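Mitochondrial enolase superfamily member 1 (Homo sapiens, PDB 4A35) catalyses the magnesium-dependent dehydration of L-fuconate to 2-keto-3-deoxy-L-fuconate, a step in the breakdown of L-fucose. Local coordinates at residues H75-K80 with R90-Q95; V40-D45 with L120-D125; V111-T116 with V336-S341; C53-T58 with D329-G334; L96-Q101 with D152-T157. All coordinates share one frame; numbering follows the deposited sequence. Where two conformers were deposited one is given.

Interaction 1: residues H75-K80 with R90-Q95; sequences HHVLNK and RGFYRQ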
# COMPACT_ATOMS: atom_id res chain seq x y z
N HIS A 75 13.33 -2.09 17.17
CA HIS A 75 14.22 -1.15 17.89
C HIS A 75 13.43 0.12 18.43
O HIS A 75 13.87 0.74 19.41
CB HIS A 75 15.41 -0.74 17.02
CG HIS A 75 15.01 0.16 15.88
ND1 HIS A 75 15.15 1.53 15.97
CD2 HIS A 75 14.49 -0.15 14.67
CE1 HIS A 75 14.71 2.02 14.81
NE2 HIS A 75 14.32 1.05 13.99
N HIS A 76 12.29 0.48 17.78
CA HIS A 76 11.43 1.62 18.22
C HIS A 76 10.70 1.33 19.53
O HIS A 76 10.36 2.28 20.24
CB HIS A 76 10.35 2.00 17.17
CG HIS A 76 10.88 2.64 15.91
ND1 HIS A 76 11.69 3.78 15.96
CD2 HIS A 76 10.76 2.24 14.62
CE1 HIS A 76 11.99 4.05 14.68
NE2 HIS A 76 11.40 3.18 13.85
N VAL A 77 10.43 0.05 19.86
CA VAL A 77 9.68 -0.27 21.08
C VAL A 77 10.62 -0.80 22.17
O VAL A 77 10.34 -0.60 23.35
CB VAL A 77 8.48 -1.23 20.78
CG1 VAL A 77 8.94 -2.66 20.48
CG2 VAL A 77 7.42 -1.20 21.88
N LEU A 78 11.75 -1.41 21.80
CA LEU A 78 12.68 -1.98 22.75
C LEU A 78 13.39 -0.88 23.56
O LEU A 78 13.73 0.18 23.01
CB LEU A 78 13.72 -2.86 22.04
CG LEU A 78 13.21 -4.25 21.57
CD1 LEU A 78 14.25 -4.91 20.64
CD2 LEU A 78 12.91 -5.18 22.78
N ASN A 79 13.56 -1.11 24.86
CA ASN A 79 14.22 -0.18 25.80
C ASN A 79 13.44 1.12 26.02
O ASN A 79 14.01 2.10 26.48
CB ASN A 79 15.67 0.12 25.37
CG ASN A 79 16.46 -1.13 25.08
OD1 ASN A 79 16.87 -1.39 23.94
ND2 ASN A 79 16.56 -2.00 26.08
N LYS A 80 12.14 1.12 25.74
CA LYS A 80 11.26 2.27 25.96
C LYS A 80 10.41 2.04 27.20
O LYS A 80 9.90 0.93 27.38
CB LYS A 80 10.33 2.49 24.75
CG LYS A 80 10.81 3.53 23.75
CD LYS A 80 11.96 3.02 22.92
CE LYS A 80 12.72 4.10 22.20
NZ LYS A 80 13.93 3.53 21.55
N ARG A 90 0.45 9.36 20.07
CA ARG A 90 0.54 9.98 18.73
C ARG A 90 2.00 10.02 18.23
O ARG A 90 2.27 9.63 17.10
CB ARG A 90 -0.02 11.42 18.78
CG ARG A 90 0.20 12.17 17.47
CD ARG A 90 -0.24 13.58 17.61
NE ARG A 90 -1.66 13.62 17.96
CZ ARG A 90 -2.27 14.65 18.53
NH1 ARG A 90 -1.60 15.78 18.77
NH2 ARG A 90 -3.55 14.58 18.84
N GLY A 91 2.92 10.48 19.09
CA GLY A 91 4.36 10.54 18.79
C GLY A 91 4.94 9.18 18.45
O GLY A 91 5.65 9.04 17.45
N PHE A 92 4.59 8.16 19.27
CA PHE A 92 5.08 6.78 19.03
C PHE A 92 4.51 6.22 17.70
O PHE A 92 5.25 5.62 16.89
CB PHE A 92 4.69 5.88 20.21
CG PHE A 92 5.22 4.47 20.07
CD1 PHE A 92 6.58 4.21 20.17
CD2 PHE A 92 4.35 3.42 19.82
CE1 PHE A 92 7.06 2.91 20.11
CE2 PHE A 92 4.84 2.10 19.75
CZ PHE A 92 6.20 1.86 19.87
N TYR A 93 3.19 6.48 17.47
CA TYR A 93 2.54 6.12 16.23
C TYR A 93 3.29 6.73 15.01
O TYR A 93 3.62 6.01 14.06
CB TYR A 93 1.07 6.59 16.25
CG TYR A 93 0.30 6.11 15.05
CD1 TYR A 93 0.29 6.85 13.86
CD2 TYR A 93 -0.34 4.86 15.05
CE1 TYR A 93 -0.41 6.40 12.73
CE2 TYR A 93 -0.99 4.37 13.92
CZ TYR A 93 -1.01 5.14 12.76
OH TYR A 93 -1.64 4.64 11.64
N ARG A 94 3.61 8.05 15.09
CA ARG A 94 4.34 8.74 14.01
C ARG A 94 5.76 8.11 13.80
O ARG A 94 6.22 8.02 12.68
CB ARG A 94 4.43 10.25 14.32
CG ARG A 94 5.15 11.09 13.26
CD ARG A 94 4.36 11.23 11.96
NE ARG A 94 3.11 11.96 12.14
CZ ARG A 94 3.03 13.29 12.18
NH1 ARG A 94 4.12 14.04 12.02
NH2 ARG A 94 1.86 13.88 12.37
N GLN A 95 6.44 7.70 14.87
CA GLN A 95 7.78 7.13 14.70
C GLN A 95 7.73 5.76 13.97
O GLN A 95 8.54 5.52 13.06
CB GLN A 95 8.53 7.02 16.03
CG GLN A 95 9.94 6.47 15.86
CD GLN A 95 10.90 7.23 14.94
OE1 GLN A 95 10.89 7.11 13.66
NE2 GLN A 95 11.92 7.81 15.60
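Phe92, on helix 89-97, is the first residue of 90-95 to reach the loop 75-80. Its CG stands anti to the backbone N (chi1 -177°), which sends the ring out from the helix so that Phe92 CE1 lies 3.4 Å from His76 O, with that oxygen in the ring plane at the edge. A faintly positive aromatic C-H rim suits a carbonyl oxygen. The end of the same ring meets the branched, apolar Val77 obliquely, Phe92 CZ being 3.9 Å from Val77 CG2.

Nearly a turn later, in the conformer given, Gln95 crosses His76 at about a right angle; as it has a second conformer, the placing of its amide is doubtful. Its backbone O lies over one face of the His76 ring, and His75 CE1 over the opposite one. An alanine in place of His76 would probably leave Asp99, which accepts a hydrogen bond from His76 NE2, without that partner, and Gln95 O without the ring face beneath it. The two segments thus meet through van der Waals and C-H contacts, while His76 NE2 is satisfied by Asp99, just beyond the helix.

Interaction 2: residues V40-D45 with L120-D125; sequences VVIETD and LNAVWD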
# COMPACT_ATOMS: atom_id res chain seq x y z
N VAL A 40 3.17 -11.44 17.96
CA VAL A 40 4.13 -10.64 18.70
C VAL A 40 3.92 -10.75 20.20
O VAL A 40 2.78 -10.58 20.67
CB VAL A 40 4.03 -9.15 18.24
CG1 VAL A 40 5.00 -8.26 19.04
CG2 VAL A 40 4.26 -9.01 16.73
N VAL A 41 5.01 -10.91 20.95
CA VAL A 41 4.96 -10.87 22.41
C VAL A 41 6.02 -9.89 22.92
O VAL A 41 7.21 -9.99 22.58
CB VAL A 41 5.06 -12.26 23.09
CG1 VAL A 41 5.00 -12.16 24.62
CG2 VAL A 41 3.99 -13.21 22.56
N ILE A 42 5.59 -8.94 23.74
CA ILE A 42 6.54 -7.99 24.34
C ILE A 42 6.49 -8.19 25.85
O ILE A 42 5.40 -8.42 26.43
CB ILE A 42 6.33 -6.50 23.94
CG1 ILE A 42 4.97 -5.96 24.45
CG2 ILE A 42 6.55 -6.30 22.42
CD1 ILE A 42 4.67 -4.38 24.10
N GLU A 43 7.65 -8.02 26.47
CA GLU A 43 7.79 -8.16 27.91
C GLU A 43 8.37 -6.87 28.48
O GLU A 43 9.03 -6.10 27.76
CB GLU A 43 8.69 -9.37 28.26
CG GLU A 43 8.08 -10.72 27.90
CD GLU A 43 8.96 -11.93 28.15
OE1 GLU A 43 9.74 -11.91 29.13
OE2 GLU A 43 8.90 -12.88 27.34
N THR A 44 8.14 -6.64 29.77
CA THR A 44 8.71 -5.48 30.45
C THR A 44 9.66 -5.98 31.52
O THR A 44 9.65 -7.17 31.84
CB THR A 44 7.63 -4.58 31.08
OG1 THR A 44 7.13 -5.24 32.25
CG2 THR A 44 6.51 -4.17 30.11
N ASP A 45 10.37 -5.07 32.16
CA ASP A 45 11.23 -5.45 33.28
C ASP A 45 10.46 -5.29 34.63
O ASP A 45 11.09 -5.25 35.69
CB ASP A 45 12.49 -4.57 33.26
CG ASP A 45 12.26 -3.08 33.44
OD1 ASP A 45 11.06 -2.65 33.52
OD2 ASP A 45 13.25 -2.33 33.48
N LEU A 120 1.82 -2.40 17.54
CA LEU A 120 0.88 -1.53 18.30
C LEU A 120 -0.20 -2.36 19.05
O LEU A 120 -0.54 -2.00 20.21
CB LEU A 120 0.24 -0.51 17.35
CG LEU A 120 1.13 0.67 16.93
CD1 LEU A 120 0.44 1.56 15.86
CD2 LEU A 120 1.49 1.55 18.14
N ASN A 121 -0.72 -3.47 18.45
CA ASN A 121 -1.68 -4.35 19.12
C ASN A 121 -1.08 -4.91 20.41
O ASN A 121 -1.80 -5.00 21.39
CB ASN A 121 -2.17 -5.52 18.22
CG ASN A 121 -3.14 -5.04 17.13
OD1 ASN A 121 -3.71 -3.95 17.23
ND2 ASN A 121 -3.38 -5.84 16.08
N ALA A 122 0.23 -5.32 20.39
CA ALA A 122 0.90 -5.85 21.58
C ALA A 122 1.02 -4.73 22.67
O ALA A 122 0.83 -4.99 23.86
CB ALA A 122 2.27 -6.43 21.18
N VAL A 123 1.24 -3.48 22.26
CA VAL A 123 1.36 -2.39 23.25
C VAL A 123 -0.02 -2.10 23.90
O VAL A 123 -0.11 -1.95 25.11
CB VAL A 123 1.98 -1.11 22.60
CG1 VAL A 123 1.97 0.07 23.56
CG2 VAL A 123 3.43 -1.37 22.12
N TRP A 124 -1.11 -2.06 23.08
CA TRP A 124 -2.49 -1.85 23.62
C TRP A 124 -2.86 -3.00 24.56
O TRP A 124 -3.41 -2.76 25.64
CB TRP A 124 -3.50 -1.74 22.47
CG TRP A 124 -3.51 -0.37 21.88
CD1 TRP A 124 -2.82 0.06 20.77
CD2 TRP A 124 -4.16 0.79 22.42
NE1 TRP A 124 -2.97 1.42 20.61
CE2 TRP A 124 -3.88 1.87 21.55
CE3 TRP A 124 -5.04 0.99 23.51
CZ2 TRP A 124 -4.39 3.15 21.77
CZ3 TRP A 124 -5.61 2.25 23.69
CH2 TRP A 124 -5.28 3.31 22.83
N ASP A 125 -2.47 -4.25 24.21
CA ASP A 125 -2.76 -5.41 25.08
C ASP A 125 -2.05 -5.25 26.42
O ASP A 125 -2.70 -5.34 27.48
CB ASP A 125 -2.33 -6.72 24.40
CG ASP A 125 -2.65 -7.97 25.24
OD1 ASP A 125 -3.85 -8.16 25.62
OD2 ASP A 125 -1.71 -8.77 25.48
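Ala122 faces strand 36-44 from helix 110-131, and around its methyl the contact is tight. Val40 CG1 touches Ala122 CB at 3.9 Å, while Ile42 CG1 comes to 4.3 Å from the same Ala122 CB. A residue as small as alanine suits the place, since the strand and helix axes pass 8.1 Å apart, crossing at -47°. Ile42 reaches further. Its CG1 lies between the backbone N and the carbonyl carbon (chi1 64°), and the extended chain beyond carries CD1 past the alanine, where Ile42 CD1 sits 3.8 Å from Val123 CG2 and 3.9 Å from Ala122 O. Branched side chains fit well here, because beta-branching favours a strand and gives methyls to fill the space against the helix.

Across the strand the character changes. Val41 points away from the helix and is partly exposed, Glu43 pairs with Arg9 in a salt bridge, and Asp45, beyond the strand end, is exposed, so the more exposed residues lie off the helix-facing side and at the strand end. In the N-terminal domain, strand 36-44 is the middle of a three-stranded antiparallel sheet, and helix 110-131 packs on one side of it. Asp125 of that helix accepts a hydrogen bond from Cys53 N on strand 52-58, while Leu120 packs on helix 89-97 and Trp124 on helix 335-348.

Interaction 3: residues V111-T116 with V336-S341; sequences VVHLAT and VNENLS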
# COMPACT_ATOMS: atom_id res chain seq x y z
N VAL A 111 2.90 -4.44 3.80
CA VAL A 111 3.67 -5.18 4.83
C VAL A 111 4.03 -4.31 6.02
O VAL A 111 3.81 -4.72 7.19
CB VAL A 111 4.92 -5.83 4.22
CG1 VAL A 111 5.91 -6.26 5.33
CG2 VAL A 111 4.51 -7.04 3.36
N VAL A 112 4.56 -3.13 5.75
CA VAL A 112 5.09 -2.29 6.85
C VAL A 112 3.94 -1.87 7.81
O VAL A 112 4.15 -1.85 9.02
CB VAL A 112 5.92 -1.07 6.33
CG1 VAL A 112 5.02 -0.01 5.68
CG2 VAL A 112 6.79 -0.48 7.46
N HIS A 113 2.73 -1.65 7.27
CA HIS A 113 1.58 -1.25 8.11
C HIS A 113 1.01 -2.45 8.86
O HIS A 113 0.60 -2.31 10.04
CB HIS A 113 0.52 -0.52 7.30
CG HIS A 113 -0.13 0.59 8.08
ND1 HIS A 113 0.61 1.55 8.74
CD2 HIS A 113 -1.45 0.94 8.13
CE1 HIS A 113 -0.27 2.36 9.30
NE2 HIS A 113 -1.52 2.07 8.90
N LEU A 114 0.95 -3.63 8.21
CA LEU A 114 0.54 -4.87 8.91
C LEU A 114 1.47 -5.13 10.11
O LEU A 114 0.98 -5.37 11.23
CB LEU A 114 0.60 -6.05 7.92
CG LEU A 114 -0.41 -5.98 6.74
CD1 LEU A 114 -0.31 -7.23 5.92
CD2 LEU A 114 -1.88 -5.89 7.27
N ALA A 115 2.79 -4.98 9.89
CA ALA A 115 3.76 -5.15 10.95
C ALA A 115 3.55 -4.11 12.06
O ALA A 115 3.63 -4.43 13.24
CB ALA A 115 5.18 -5.07 10.40
N THR A 116 3.33 -2.84 11.67
CA THR A 116 3.05 -1.77 12.63
C THR A 116 1.80 -2.11 13.48
O THR A 116 1.82 -1.95 14.74
CB THR A 116 2.82 -0.41 11.89
OG1 THR A 116 4.01 -0.04 11.18
CG2 THR A 116 2.39 0.70 12.85
N VAL A 336 -5.25 0.15 17.24
CA VAL A 336 -6.32 0.87 17.90
C VAL A 336 -6.25 2.37 17.49
O VAL A 336 -7.28 2.96 17.15
CB VAL A 336 -6.26 0.64 19.44
CG1 VAL A 336 -7.33 1.47 20.16
CG2 VAL A 336 -6.45 -0.86 19.75
N ASN A 337 -5.03 2.93 17.42
CA ASN A 337 -4.84 4.38 17.14
C ASN A 337 -5.53 4.80 15.85
O ASN A 337 -6.35 5.69 15.87
CB ASN A 337 -3.37 4.75 17.09
CG ASN A 337 -2.56 4.15 18.22
OD1 ASN A 337 -2.35 2.94 18.27
ND2 ASN A 337 -2.06 4.97 19.13
N GLU A 338 -5.21 4.14 14.75
CA GLU A 338 -5.79 4.51 13.47
C GLU A 338 -7.26 4.10 13.38
O GLU A 338 -8.06 4.86 12.80
CB GLU A 338 -4.99 3.92 12.34
CG GLU A 338 -5.38 4.62 11.03
CD GLU A 338 -4.46 4.31 9.86
OE1 GLU A 338 -4.01 3.15 9.73
OE2 GLU A 338 -4.23 5.23 9.04
N ASN A 339 -7.65 2.91 13.94
CA ASN A 339 -9.07 2.53 13.96
C ASN A 339 -9.91 3.62 14.68
O ASN A 339 -11.01 3.90 14.22
CB ASN A 339 -9.28 1.19 14.66
CG ASN A 339 -9.24 0.07 13.65
OD1 ASN A 339 -10.18 -0.16 12.90
ND2 ASN A 339 -8.08 -0.56 13.53
N LEU A 340 -9.39 4.20 15.79
CA LEU A 340 -10.13 5.27 16.52
C LEU A 340 -10.40 6.46 15.59
O LEU A 340 -11.52 6.97 15.58
CB LEU A 340 -9.34 5.78 17.74
CG LEU A 340 -9.29 4.80 18.93
CD1 LEU A 340 -8.24 5.29 19.96
CD2 LEU A 340 -10.67 4.68 19.57
N SER A 341 -9.38 6.86 14.80
CA SER A 341 -9.51 8.01 13.86
C SER A 341 -10.58 7.72 12.80
O SER A 341 -11.33 8.63 12.42
CB SER A 341 -8.16 8.34 13.20
OG SER A 341 -7.72 7.45 12.19
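His113 and Glu338 face each other from two helices whose backbones stay well apart, their CA atoms 10.8 Å from one another, so only long side chains can bridge the space. They do so with one bond: His113 NE2 donates to Glu338 OE1 over 2.8 Å, nearly straight at 166°. The oxygen lies in the imidazole plane at the ring edge, where the N-H points, and the nitrogen comes to the syn side of OE1, somewhat out of the carboxylate plane. Ring and carboxylate are turned 77° against each other, so the two flat groups meet steeply rather than lying flat together.

Glu338 spans its share of the distance with an extended chain, CG anti to the backbone N (chi1 -165°). Its carboxylate is buried and gripped at both oxygens: OE1 also accepts from Gly334 N, and OE2 forms a salt bridge with Arg311. These donors would probably stabilise the negative charge and hold the group from turning. Glutamate suits the place because it combines reach with two acceptors, and histidine because it offers a rigid N-H. On the glutamate's own helix, Ser341 OG donates to Glu338 O over 2.7 Å, in the carbonyl plane.

The bond ties helix 110-131 of the N-terminal domain to helix 335-348 of the barrel domain. Helix 89-97 lies against both, Tyr93 packing on His113 and on Glu338, while Val111 and Leu114 touch Ile105 of the second subunit.

Interaction 4: residues C53-T58 with D329-G334; sequences CGITFT and DSCRLG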
# COMPACT_ATOMS: atom_id res chain seq x y z
N CYS A 53 0.62 -9.04 23.99
CA CYS A 53 0.51 -9.91 22.83
C CYS A 53 -0.13 -9.15 21.66
O CYS A 53 -1.08 -8.39 21.84
CB CYS A 53 -0.26 -11.17 23.17
SG CYS A 53 0.36 -12.03 24.64
N GLY A 54 0.36 -9.40 20.47
CA GLY A 54 -0.16 -8.70 19.30
C GLY A 54 -0.18 -9.63 18.12
O GLY A 54 0.63 -10.57 18.03
N ILE A 55 -1.10 -9.36 17.20
CA ILE A 55 -1.23 -10.09 15.95
C ILE A 55 -1.52 -9.14 14.79
O ILE A 55 -1.98 -8.00 14.95
CB ILE A 55 -2.39 -11.16 16.02
CG1 ILE A 55 -3.78 -10.48 16.28
CG2 ILE A 55 -2.10 -12.35 16.97
CD1 ILE A 55 -5.05 -11.34 15.95
N THR A 56 -1.24 -9.67 13.60
CA THR A 56 -1.70 -9.18 12.32
C THR A 56 -2.04 -10.42 11.53
O THR A 56 -1.36 -11.42 11.66
CB THR A 56 -0.83 -8.16 11.60
OG1 THR A 56 -1.67 -7.59 10.57
CG2 THR A 56 0.43 -8.79 10.96
N PHE A 57 -3.09 -10.35 10.72
CA PHE A 57 -3.61 -11.51 10.00
C PHE A 57 -3.15 -11.56 8.53
O PHE A 57 -3.13 -10.54 7.82
CB PHE A 57 -5.12 -11.44 10.04
CG PHE A 57 -5.88 -12.40 9.17
CD1 PHE A 57 -5.77 -13.78 9.36
CD2 PHE A 57 -6.69 -11.93 8.13
CE1 PHE A 57 -6.50 -14.68 8.56
CE2 PHE A 57 -7.40 -12.83 7.31
CZ PHE A 57 -7.29 -14.20 7.52
N THR A 58 -2.81 -12.77 8.08
CA THR A 58 -2.40 -13.02 6.70
C THR A 58 -3.09 -14.31 6.20
O THR A 58 -3.69 -15.04 6.98
CB THR A 58 -0.87 -13.12 6.48
OG1 THR A 58 -0.47 -14.43 6.94
CG2 THR A 58 -0.05 -11.97 7.14
N ASP A 329 -10.99 -2.71 10.03
CA ASP A 329 -10.29 -3.95 10.32
C ASP A 329 -9.23 -3.62 11.39
O ASP A 329 -8.48 -2.65 11.27
CB ASP A 329 -9.68 -4.60 9.09
CG ASP A 329 -9.06 -5.93 9.52
OD1 ASP A 329 -9.79 -6.94 9.56
OD2 ASP A 329 -7.86 -5.95 9.86
N SER A 330 -9.21 -4.45 12.45
CA SER A 330 -8.34 -4.30 13.62
C SER A 330 -6.85 -4.49 13.29
O SER A 330 -6.01 -4.03 14.04
CB SER A 330 -8.76 -5.34 14.68
OG SER A 330 -8.63 -6.69 14.24
N CYS A 331 -6.53 -5.25 12.21
CA CYS A 331 -5.12 -5.61 11.90
C CYS A 331 -4.58 -5.08 10.51
O CYS A 331 -3.39 -5.26 10.24
CB CYS A 331 -4.95 -7.12 12.00
SG CYS A 331 -5.15 -7.73 13.69
N ARG A 332 -5.41 -4.45 9.70
CA ARG A 332 -5.06 -3.84 8.42
C ARG A 332 -4.64 -2.36 8.67
O ARG A 332 -3.66 -1.89 8.13
CB ARG A 332 -6.26 -3.87 7.46
CG ARG A 332 -5.96 -3.18 6.06
CD ARG A 332 -4.81 -3.83 5.28
NE ARG A 332 -5.08 -5.25 5.05
CZ ARG A 332 -4.37 -6.03 4.24
NH1 ARG A 332 -3.32 -5.53 3.57
NH2 ARG A 332 -4.71 -7.31 4.07
N LEU A 333 -5.46 -1.65 9.47
CA LEU A 333 -5.13 -0.26 9.84
C LEU A 333 -4.08 -0.26 10.95
O LEU A 333 -3.74 -1.33 11.51
CB LEU A 333 -6.43 0.45 10.33
CG LEU A 333 -7.54 0.64 9.26
CD1 LEU A 333 -8.76 1.33 9.91
CD2 LEU A 333 -7.08 1.58 8.08
N GLY A 334 -3.59 0.93 11.28
CA GLY A 334 -2.57 1.13 12.29
C GLY A 334 -3.08 0.92 13.72
O GLY A 334 -3.13 1.87 14.50
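The peptide group of Cys331 is met obliquely by Thr56: Thr56 OG1 donates to Cys331 O over 2.9 Å, tilted 31° from the carbonyl plane. The Phe57 ring leads away from the loop and meets Tyr35 edge-to-face, with Trp104 of the second subunit also against it. On the loop, the carboxylate of Asp329 receives Cys331 N from above its plane, 2.8 Å from Asp329 OD2, making an Asx turn.

Cys331 fills the angle between loop and strand. Its CB lies 3.9 Å from Phe57 N and 3.6 Å from Thr56 OG1, while Cys331 SG packs 4.0 Å from Ile55 CG1. A small, polarisable side chain suits so close an approach, the CA atoms of Thr56 and Cys331 being 5.0 Å apart. Thr56 turns its hydroxyl to the loop by setting OG1 anti to the backbone N (chi1 -165°).

One directional bond and a small sulfur contact thus join the N-terminal sheet to the loop after barrel strand 325-326. The same loop holds Asp329, whose OD1 bonds His356 ND1, a pairing consistent with the His-Asp dyad of mandelate racemase; His356 is the predicted active-site histidine, and the Asx turn through OD2 would probably hold Asp329 in position for it.

Interaction 5: residues L96-Q101 with D152-T157; sequences LTSDGQ and DFRYIT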
# COMPACT_ATOMS: atom_id res chain seq x y z
N LEU A 96 6.72 4.93 14.30
CA LEU A 96 6.54 3.64 13.62
C LEU A 96 6.12 3.80 12.15
O LEU A 96 6.58 3.03 11.30
CB LEU A 96 5.49 2.77 14.30
CG LEU A 96 5.83 2.20 15.70
CD1 LEU A 96 4.85 1.11 16.08
CD2 LEU A 96 7.24 1.63 15.74
N THR A 97 5.17 4.73 11.88
CA THR A 97 4.52 4.86 10.55
C THR A 97 5.21 5.89 9.62
O THR A 97 4.91 5.90 8.41
CB THR A 97 3.02 5.24 10.73
OG1 THR A 97 2.99 6.49 11.41
CG2 THR A 97 2.20 4.17 11.43
N SER A 98 6.03 6.81 10.19
CA SER A 98 6.75 7.81 9.41
C SER A 98 8.24 7.75 9.75
O SER A 98 8.91 8.79 9.83
CB SER A 98 6.17 9.20 9.61
OG SER A 98 6.54 10.03 8.52
N ASP A 99 8.78 6.53 9.91
CA ASP A 99 10.24 6.35 10.10
C ASP A 99 10.91 6.92 8.80
O ASP A 99 10.47 6.56 7.72
CB ASP A 99 10.53 4.85 10.31
CG ASP A 99 12.01 4.51 10.41
OD1 ASP A 99 12.72 4.67 9.40
OD2 ASP A 99 12.43 4.00 11.46
N GLY A 100 11.88 7.84 8.91
CA GLY A 100 12.48 8.52 7.75
C GLY A 100 12.98 7.60 6.65
O GLY A 100 12.97 8.01 5.49
N GLN A 101 13.33 6.34 6.98
CA GLN A 101 13.72 5.38 5.94
C GLN A 101 12.63 4.32 5.70
O GLN A 101 12.29 4.07 4.55
CB GLN A 101 15.05 4.69 6.27
CG GLN A 101 16.22 5.68 6.29
CD GLN A 101 17.58 5.04 6.44
OE1 GLN A 101 17.73 3.83 6.59
NE2 GLN A 101 18.63 5.84 6.37
N ASP A 152 -2.96 10.06 15.59
CA ASP A 152 -2.30 10.89 14.60
C ASP A 152 -3.35 11.42 13.60
O ASP A 152 -3.93 10.63 12.88
CB ASP A 152 -1.17 10.09 13.87
CG ASP A 152 -0.19 10.96 13.08
OD1 ASP A 152 -0.50 12.18 12.85
OD2 ASP A 152 0.88 10.46 12.73
N PHE A 153 -3.54 12.77 13.53
CA PHE A 153 -4.51 13.43 12.66
C PHE A 153 -3.89 13.87 11.33
O PHE A 153 -4.60 14.46 10.52
CB PHE A 153 -5.17 14.63 13.35
CG PHE A 153 -6.11 14.22 14.46
CD1 PHE A 153 -5.62 13.93 15.74
CD2 PHE A 153 -7.48 14.12 14.24
CE1 PHE A 153 -6.48 13.56 16.77
CE2 PHE A 153 -8.36 13.79 15.28
CZ PHE A 153 -7.86 13.49 16.53
N ARG A 154 -2.60 13.56 11.09
CA ARG A 154 -2.03 13.97 9.81
C ARG A 154 -2.89 13.47 8.63
O ARG A 154 -3.33 12.32 8.62
CB ARG A 154 -0.54 13.55 9.65
CG ARG A 154 0.05 14.07 8.34
CD ARG A 154 1.63 14.08 8.33
NE ARG A 154 2.16 12.71 8.35
CZ ARG A 154 3.46 12.39 8.31
NH1 ARG A 154 4.38 13.35 8.34
NH2 ARG A 154 3.84 11.11 8.33
N TYR A 155 -3.09 14.33 7.63
CA TYR A 155 -3.85 14.07 6.38
C TYR A 155 -5.37 13.94 6.58
O TYR A 155 -6.06 13.66 5.61
CB TYR A 155 -3.34 12.84 5.63
CG TYR A 155 -1.85 12.84 5.38
CD1 TYR A 155 -1.19 13.98 4.90
CD2 TYR A 155 -1.08 11.71 5.65
CE1 TYR A 155 0.20 13.97 4.64
CE2 TYR A 155 0.30 11.68 5.39
CZ TYR A 155 0.93 12.81 4.86
OH TYR A 155 2.29 12.79 4.61
N ILE A 156 -5.89 14.13 7.82
CA ILE A 156 -7.34 14.07 8.02
C ILE A 156 -7.89 15.33 8.72
O ILE A 156 -9.12 15.44 8.87
CB ILE A 156 -7.86 12.78 8.75
CG1 ILE A 156 -7.43 12.74 10.26
CG2 ILE A 156 -7.44 11.49 7.98
CD1 ILE A 156 -8.06 11.59 11.14
N THR A 157 -7.03 16.30 9.13
CA THR A 157 -7.54 17.53 9.78
C THR A 157 -8.50 18.35 8.88
O THR A 157 -9.24 19.16 9.39
CB THR A 157 -6.37 18.46 10.21
OG1 THR A 157 -5.64 18.84 9.03
CG2 THR A 157 -5.45 17.79 11.21
O HOH W 1 1.78 8.83 10.66
O HOH W 2 7.11 12.63 9.26
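Arg154 brings the edge of its guanidinium up to Ser98: Arg154 NH2 donates to Ser98 OG over 2.9 Å at 165°, the oxygen sitting almost exactly in the guanidinium plane. The chain runs out extended and then bends at chi3 (67°), which brings the edge of the flat group to the serine. On the way its CG methylene lies over the centre of the Tyr155 ring, 3.5 Å above it, and Tyr155 OH lies over one face of the guanidinium, near the rim. A water completes a small cycle, accepting from Arg154 NH1 at 3.0 Å and hydrogen-bonded to Ser98 OG at 2.8 Å.

Ser98 is the first residue to leave helical geometry at the end of helix 89-97, and its short hydroxyl also bonds Arg103 NE. Each of the two segments contains an Asx turn: Asp99 OD1 takes Gln101 N, and Asp152 OD1 takes Arg154 N at 3.1 Å, the latter setting the backbone from which the arginine starts. A leucine in place of Arg154 would probably cost Ser98 OG this donor, leaving it Arg103 NE, and take from the bridging water its link to the loop.

A second water donates both to Thr97 OG1, 2.7 Å away, and to Asp152 OD2, 2.8 Å away. Asp152 also forms a salt bridge with Arg94, and Met29 of the second subunit packs on Ser98, Arg154 and Tyr155.

Helix 110-131 serves interactions 2 and 3, and helix 89-97, the one before it in the chain, carries interactions 1 and 5. Interactions 2 and 4 reach neighbouring strands of the N-terminal sheet, 36-44 and 52-58, their centres about 13 Å apart. Interaction 1 is nested inside the loop closed by interaction 2, and interactions 2, 3 and 4 alternate along the chain, so distant segments interlock. Interactions 3 and 4, with centres about 7 Å apart, join the N-terminal domain to the barrel domain; together with interaction 5 they also touch the second subunit. Interaction 4 lies nearest the active site, whereas interactions 1 and 2 stay within the N-terminal domain.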